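Local coordinates for polyguluronate lyase (Corynebacterium sp., PDB 1UAI), which probably cleaves poly(alpha-L-guluronate) stretches of alginate as a lyase with a jelly-roll beta-sandwich fold, at residues D123-L135 against T138-Y152. Sequence-based numbering, arbitrary orientation.
Sequences DDVTVFRLEGTSL and TKGDDTHHKLVTSDY
L135 and T149 form an antiparallel hydrogen-bonded pair in which L135 N donates to T149 O at 2.9 Å, while L135 O takes V148 N at 2.7 Å and, weakly, T149 N. V148 and T149 thus share one partner, a classic beta bulge. Two consecutive hairpins meet here, their strands 124-131, 134-139 and 144-149 lying in one sheet of the jelly-roll sandwich; type II' turns at E131-S134 and K139-D142 reverse the chain. At the far end V127 O accepts T138 N, and G140 N reaches V125 O. T138 OG1, held between its own backbone N and carbonyl carbon (chi1 68°), accepts V127 N at 2.8 Å and donates to a water that also bonds D124 OD2 and G140 O. T126 OG1 donates to T138 O at 2.7 Å.

H144 NE2 donates to E131 OE1 at 2.8 Å; the oxygen lies near the ring plane, whereas NE2 approaches from above the carboxylate plane, and the two planes stand 76° apart. E131 OE2 takes R129 NE at 2.7 Å on its anti side, and the methyl CG2 of T143 sits over the centre of the guanidinium face, 3.7 Å above it. L130 CD2 meets Y152 CD2 at 3.7 Å, the two side chains nearly perpendicular; Y152 OH bonds T156 and F103. T133 OG1 donates to S150 O, and T133 O receives Y152 N.

E131 therefore joins R129 to H144, one carboxylate oxygen each, which would help fix the imidazole in place, whereas a water within bonding distance of both D123 and D141 carboxylates may ease the repulsion between these like charges.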
# COMPACT_ATOMS: atom_id res chain seq x y z
N ASP A 123 1.59 1.61 -14.75
CA ASP A 123 0.44 1.44 -13.86
C ASP A 123 0.70 0.32 -12.86
O ASP A 123 1.82 -0.19 -12.76
CB ASP A 123 -0.80 1.14 -14.70
CG ASP A 123 -2.09 1.27 -13.91
OD1 ASP A 123 -2.23 2.25 -13.15
OD2 ASP A 123 -2.97 0.40 -14.07
N ASP A 124 -0.32 -0.04 -12.09
CA ASP A 124 -0.17 -1.11 -11.12
C ASP A 124 0.01 -2.44 -11.86
O ASP A 124 -0.64 -2.68 -12.88
CB ASP A 124 -1.37 -1.17 -10.17
CG ASP A 124 -2.69 -1.37 -10.89
OD1 ASP A 124 -2.94 -0.66 -11.89
OD2 ASP A 124 -3.48 -2.22 -10.45
N VAL A 125 0.89 -3.29 -11.34
CA VAL A 125 1.17 -4.58 -11.95
C VAL A 125 0.38 -5.69 -11.27
O VAL A 125 -0.28 -6.49 -11.92
CB VAL A 125 2.69 -4.87 -11.88
CG1 VAL A 125 3.00 -6.21 -12.52
CG2 VAL A 125 3.46 -3.76 -12.57
N THR A 126 0.46 -5.72 -9.94
CA THR A 126 -0.27 -6.70 -9.14
C THR A 126 -0.35 -6.12 -7.73
O THR A 126 0.63 -5.57 -7.23
CB THR A 126 0.44 -8.08 -9.13
OG1 THR A 126 -0.24 -8.95 -8.21
CG2 THR A 126 1.90 -7.95 -8.72
N VAL A 127 -1.52 -6.23 -7.11
CA VAL A 127 -1.71 -5.69 -5.78
C VAL A 127 -2.58 -6.61 -4.91
O VAL A 127 -3.24 -7.51 -5.42
CB VAL A 127 -2.42 -4.29 -5.84
CG1 VAL A 127 -1.87 -3.47 -6.99
CG2 VAL A 127 -3.93 -4.46 -5.99
N PHE A 128 -2.53 -6.37 -3.60
CA PHE A 128 -3.36 -7.09 -2.64
C PHE A 128 -4.57 -6.17 -2.50
O PHE A 128 -4.46 -5.04 -2.01
CB PHE A 128 -2.64 -7.23 -1.29
CG PHE A 128 -1.66 -8.38 -1.24
CD1 PHE A 128 -1.93 -9.51 -0.47
CD2 PHE A 128 -0.45 -8.32 -1.94
CE1 PHE A 128 -1.03 -10.56 -0.40
CE2 PHE A 128 0.46 -9.37 -1.87
CZ PHE A 128 0.17 -10.49 -1.11
N ARG A 129 -5.72 -6.67 -2.94
CA ARG A 129 -6.95 -5.89 -2.96
C ARG A 129 -8.09 -6.56 -2.20
O ARG A 129 -8.48 -7.69 -2.50
CB ARG A 129 -7.36 -5.68 -4.42
CG ARG A 129 -8.66 -4.91 -4.63
CD ARG A 129 -9.06 -4.90 -6.10
NE ARG A 129 -10.28 -4.13 -6.31
CZ ARG A 129 -10.31 -2.89 -6.81
NH1 ARG A 129 -9.19 -2.28 -7.16
NH2 ARG A 129 -11.47 -2.25 -6.92
N LEU A 130 -8.63 -5.85 -1.21
CA LEU A 130 -9.74 -6.37 -0.44
C LEU A 130 -11.05 -5.73 -0.89
O LEU A 130 -11.13 -4.51 -1.06
CB LEU A 130 -9.56 -6.09 1.06
CG LEU A 130 -10.70 -6.56 1.98
CD1 LEU A 130 -10.79 -8.08 1.94
CD2 LEU A 130 -10.46 -6.08 3.40
N GLU A 131 -12.06 -6.57 -1.10
CA GLU A 131 -13.40 -6.12 -1.47
C GLU A 131 -14.32 -6.85 -0.49
O GLU A 131 -14.58 -8.04 -0.65
CB GLU A 131 -13.74 -6.50 -2.91
CG GLU A 131 -12.76 -5.95 -3.94
CD GLU A 131 -13.26 -6.05 -5.37
OE1 GLU A 131 -14.17 -6.86 -5.64
OE2 GLU A 131 -12.74 -5.31 -6.23
N GLY A 132 -14.80 -6.14 0.53
CA GLY A 132 -15.66 -6.76 1.52
C GLY A 132 -14.84 -7.75 2.34
O GLY A 132 -13.96 -7.34 3.10
N THR A 133 -15.13 -9.04 2.20
CA THR A 133 -14.38 -10.06 2.91
C THR A 133 -13.59 -10.91 1.91
O THR A 133 -13.02 -11.94 2.27
CB THR A 133 -15.29 -11.00 3.74
OG1 THR A 133 -16.17 -11.72 2.86
CG2 THR A 133 -16.12 -10.20 4.73
N SER A 134 -13.55 -10.46 0.66
CA SER A 134 -12.82 -11.18 -0.38
C SER A 134 -11.51 -10.48 -0.71
O SER A 134 -11.51 -9.36 -1.24
CB SER A 134 -13.68 -11.31 -1.64
OG SER A 134 -14.75 -12.21 -1.43
N LEU A 135 -10.41 -11.15 -0.38
CA LEU A 135 -9.08 -10.63 -0.64
C LEU A 135 -8.56 -11.25 -1.93
O LEU A 135 -8.57 -12.47 -2.10
CB LEU A 135 -8.15 -11.00 0.52
CG LEU A 135 -6.68 -10.60 0.36
CD1 LEU A 135 -6.56 -9.08 0.23
CD2 LEU A 135 -5.89 -11.10 1.56
N THR A 138 -4.37 -9.14 -7.63
CA THR A 138 -4.76 -8.68 -8.96
C THR A 138 -3.66 -8.91 -9.99
O THR A 138 -2.54 -9.29 -9.67
CB THR A 138 -5.08 -7.19 -8.93
OG1 THR A 138 -3.87 -6.46 -8.69
CG2 THR A 138 -6.08 -6.87 -7.82
N LYS A 139 -4.02 -8.67 -11.25
CA LYS A 139 -3.09 -8.77 -12.36
C LYS A 139 -3.51 -7.69 -13.34
O LYS A 139 -4.52 -7.83 -14.03
CB LYS A 139 -3.15 -10.14 -13.05
CG LYS A 139 -2.17 -10.26 -14.21
CD LYS A 139 -2.29 -11.59 -14.93
CE LYS A 139 -1.32 -11.68 -16.10
NZ LYS A 139 -1.58 -10.62 -17.11
N GLY A 140 -2.76 -6.59 -13.37
CA GLY A 140 -3.12 -5.50 -14.26
C GLY A 140 -4.52 -5.02 -13.93
O GLY A 140 -4.85 -4.81 -12.76
N ASP A 141 -5.35 -4.85 -14.96
CA ASP A 141 -6.71 -4.38 -14.76
C ASP A 141 -7.68 -5.43 -14.23
O ASP A 141 -8.84 -5.12 -13.96
CB ASP A 141 -7.27 -3.81 -16.07
CG ASP A 141 -6.46 -2.65 -16.59
OD1 ASP A 141 -6.11 -1.76 -15.79
OD2 ASP A 141 -6.18 -2.62 -17.81
N ASP A 142 -7.22 -6.66 -14.07
CA ASP A 142 -8.09 -7.72 -13.56
C ASP A 142 -8.06 -7.70 -12.03
O ASP A 142 -7.15 -8.27 -11.41
CB ASP A 142 -7.64 -9.09 -14.07
CG ASP A 142 -8.62 -10.20 -13.70
OD1 ASP A 142 -9.58 -9.93 -12.94
OD2 ASP A 142 -8.42 -11.34 -14.16
N THR A 143 -9.06 -7.05 -11.45
CA THR A 143 -9.16 -6.92 -10.00
C THR A 143 -9.46 -8.24 -9.28
O THR A 143 -9.32 -8.32 -8.06
CB THR A 143 -10.27 -5.92 -9.61
OG1 THR A 143 -11.53 -6.38 -10.13
CG2 THR A 143 -9.97 -4.54 -10.16
N HIS A 144 -9.87 -9.26 -10.03
CA HIS A 144 -10.21 -10.55 -9.44
C HIS A 144 -9.34 -11.70 -9.97
O HIS A 144 -9.76 -12.85 -9.97
CB HIS A 144 -11.68 -10.88 -9.72
CG HIS A 144 -12.65 -9.95 -9.06
ND1 HIS A 144 -14.00 -9.93 -9.37
CD2 HIS A 144 -12.48 -9.01 -8.10
CE1 HIS A 144 -14.61 -9.03 -8.63
NE2 HIS A 144 -13.71 -8.45 -7.85
N HIS A 145 -8.13 -11.38 -10.39
CA HIS A 145 -7.21 -12.38 -10.93
C HIS A 145 -7.15 -13.66 -10.09
O HIS A 145 -7.29 -14.76 -10.62
CB HIS A 145 -5.81 -11.77 -11.06
CG HIS A 145 -4.75 -12.76 -11.42
ND1 HIS A 145 -4.68 -13.37 -12.66
CD2 HIS A 145 -3.73 -13.27 -10.69
CE1 HIS A 145 -3.65 -14.20 -12.67
NE2 HIS A 145 -3.07 -14.16 -11.49
N LYS A 146 -6.93 -13.51 -8.79
CA LYS A 146 -6.86 -14.66 -7.90
C LYS A 146 -7.48 -14.35 -6.55
O LYS A 146 -7.05 -13.43 -5.85
CB LYS A 146 -5.40 -15.09 -7.70
CG LYS A 146 -5.18 -16.09 -6.56
CD LYS A 146 -5.88 -17.42 -6.79
CE LYS A 146 -5.62 -18.37 -5.63
NZ LYS A 146 -6.26 -19.70 -5.82
N LEU A 147 -8.52 -15.10 -6.19
CA LEU A 147 -9.15 -14.93 -4.90
C LEU A 147 -8.29 -15.67 -3.88
O LEU A 147 -8.08 -16.88 -4.00
CB LEU A 147 -10.56 -15.54 -4.90
CG LEU A 147 -11.26 -15.56 -3.54
CD1 LEU A 147 -11.65 -14.14 -3.14
CD2 LEU A 147 -12.49 -16.45 -3.60
N VAL A 148 -7.78 -14.95 -2.89
CA VAL A 148 -6.98 -15.56 -1.84
C VAL A 148 -7.93 -16.23 -0.85
O VAL A 148 -7.75 -17.39 -0.48
CB VAL A 148 -6.12 -14.51 -1.12
CG1 VAL A 148 -5.37 -15.15 0.04
CG2 VAL A 148 -5.13 -13.88 -2.10
N THR A 149 -8.95 -15.48 -0.44
CA THR A 149 -9.95 -15.98 0.49
C THR A 149 -11.19 -15.10 0.44
O THR A 149 -11.08 -13.88 0.26
CB THR A 149 -9.44 -16.02 1.94
OG1 THR A 149 -10.50 -16.41 2.82
CG2 THR A 149 -8.93 -14.65 2.37
N SER A 150 -12.36 -15.71 0.58
CA SER A 150 -13.61 -14.97 0.60
C SER A 150 -14.01 -14.80 2.07
O SER A 150 -15.10 -14.31 2.38
CB SER A 150 -14.70 -15.76 -0.13
OG SER A 150 -14.90 -17.03 0.47
N ASP A 151 -13.10 -15.18 2.96
CA ASP A 151 -13.35 -15.11 4.39
C ASP A 151 -12.30 -14.27 5.14
O ASP A 151 -11.87 -14.64 6.23
CB ASP A 151 -13.41 -16.54 4.94
CG ASP A 151 -13.92 -16.62 6.37
OD1 ASP A 151 -14.80 -15.81 6.74
OD2 ASP A 151 -13.46 -17.50 7.11
N TYR A 152 -11.89 -13.15 4.55
CA TYR A 152 -10.93 -12.28 5.22
C TYR A 152 -11.70 -11.47 6.25
O TYR A 152 -12.67 -10.78 5.93
CB TYR A 152 -10.25 -11.30 4.25
CG TYR A 152 -9.32 -10.38 5.01
CD1 TYR A 152 -8.08 -10.82 5.46
CD2 TYR A 152 -9.75 -9.10 5.40
CE1 TYR A 152 -7.29 -10.03 6.29
CE2 TYR A 152 -8.96 -8.31 6.23
CZ TYR A 152 -7.74 -8.78 6.68
OH TYR A 152 -6.99 -8.01 7.54
O HOH W 1 -5.72 0.98 -15.57
O HOH W 2 -3.16 -4.74 -10.55
O HOH W 3 -5.44 -0.80 -13.17
O HOH W 4 -13.51 -5.08 -8.76
O HOH W 5 -13.34 -7.95 5.71